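Local atomic coordinates of oxidoreductase (Corynebacterium diphtheriae, PDB entry 3K1Y), a protein that probably acts as an FMN-dependent oxidoreductase of the NADPH-dependent FMN reductase family. Residues E36-T39 against A40-A44. Numbering follows the deposited sequence.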
loop_
_atom_site.group_PDB
_atom_site.type_symbol
_atom_site.label_atom_id
_atom_site.label_comp_id
_atom_site.label_asym_id
_atom_site.label_seq_id
_atom_site.Cartn_x
_atom_site.Cartn_y
_atom_site.Cartn_z
ATOM N N GLU A 36 -4.380 28.426 -4.156
ATOM C CA GLU A 36 -4.862 29.539 -4.975
ATOM C C GLU A 36 -6.157 29.101 -5.649
ATOM O O GLU A 36 -7.139 29.835 -5.676
ATOM C CB GLU A 36 -3.830 29.916 -6.039
ATOM C CG GLU A 36 -3.075 31.203 -5.733
ATOM C CD GLU A 36 -1.558 31.050 -5.828
ATOM O OE1 GLU A 36 -1.050 30.628 -6.895
ATOM O OE2 GLU A 36 -0.873 31.359 -4.825
ATOM N N ALA A 37 -6.155 27.887 -6.187
ATOM C CA ALA A 37 -7.338 27.349 -6.840
ATOM C C ALA A 37 -8.446 27.163 -5.790
ATOM O O ALA A 37 -9.625 27.396 -6.067
ATOM C CB ALA A 37 -7.003 26.023 -7.519
ATOM N N VAL A 38 -8.071 26.753 -4.581
ATOM C CA VAL A 38 -9.069 26.578 -3.536
ATOM C C VAL A 38 -9.670 27.955 -3.236
ATOM O O VAL A 38 -10.885 28.093 -3.084
ATOM C CB VAL A 38 -8.463 25.998 -2.229
ATOM C CG1 VAL A 38 -9.569 25.754 -1.213
ATOM C CG2 VAL A 38 -7.738 24.699 -2.509
ATOM N N THR A 39 -8.810 28.971 -3.158
ATOM C CA THR A 39 -9.269 30.324 -2.880
ATOM C C THR A 39 -10.276 30.761 -3.934
ATOM O O THR A 39 -11.305 31.350 -3.610
ATOM C CB THR A 39 -8.099 31.331 -2.847
ATOM O OG1 THR A 39 -7.217 30.996 -1.769
ATOM C CG2 THR A 39 -8.615 32.745 -2.633
ATOM N N ALA A 40 -9.988 30.460 -5.194
ATOM C CA ALA A 40 -10.901 30.831 -6.264
ATOM C C ALA A 40 -12.204 30.051 -6.125
ATOM O O ALA A 40 -13.290 30.619 -6.250
ATOM C CB ALA A 40 -10.262 30.561 -7.626
ATOM N N ALA A 41 -12.088 28.751 -5.865
ATOM C CA ALA A 41 -13.256 27.882 -5.722
ATOM C C ALA A 41 -14.204 28.330 -4.602
ATOM O O ALA A 41 -15.431 28.237 -4.745
ATOM C CB ALA A 41 -12.808 26.437 -5.491
ATOM N N VAL A 42 -13.644 28.798 -3.485
ATOM C CA VAL A 42 -14.471 29.272 -2.377
ATOM C C VAL A 42 -15.069 30.628 -2.760
ATOM O O VAL A 42 -16.175 30.987 -2.336
ATOM C CB VAL A 42 -13.660 29.446 -1.097
ATOM C CG1 VAL A 42 -14.486 30.205 -0.066
ATOM C CG2 VAL A 42 -13.261 28.094 -0.559
ATOM N N SER A 43 -14.328 31.374 -3.571
ATOM C CA SER A 43 -14.786 32.666 -4.029
ATOM C C SER A 43 -15.990 32.437 -4.934
ATOM O O SER A 43 -16.980 33.153 -4.848
ATOM C CB SER A 43 -13.666 33.378 -4.790
ATOM O OG SER A 43 -14.103 34.629 -5.287
ATOM N N ALA A 44 -15.907 31.422 -5.790
ATOM C CA ALA A 44 -17.001 31.097 -6.711
ATOM C C ALA A 44 -18.253 30.664 -5.951
ATOM O O ALA A 44 -19.377 30.797 -6.438
ATOM C CB ALA A 44 -16.575 30.004 -7.673
#
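With V42 CG1 swung anti to the backbone N (chi1 168°), the second methyl, CG2, is left beside that nitrogen and faces back down the helix, where it meets CG1 of V38 one turn earlier at 4.4 Å. The same CG2 rests 3.5 Å from V38 O, the carbonyl that also accepts the V42 N-H, with 2.9 Å from V42 N to V38 O. Three more of the helix's own N-H to O=C bonds accompany it: A40 N to E36 O, A41 N to A37 O at 2.8 Å and S43 N to T39 O at 3.0 Å. The S43 bond is the most bent of the four, with 142° at the hydrogen. Together they form the i to i+4 ladder of helix 26-44, the crossover helix of the beta-alpha-beta unit that links parallel strands 12-18 and 49-55 in this flavodoxin-like fold. V38 and V42 are buried on the face turned to L49 of strand 49-55, while A37 and A41 lie against helix 165-188, their small methyls meeting I175, A179 and A183. T39 turns its hydroxyl back along the helix to hydrogen-bond S35 O, leaving CG2 on the side of the next peptide, 3.7 Å from A40 N. Beyond it, S43 lays its CB 3.3 Å from T39 O on the exposed side of the helix.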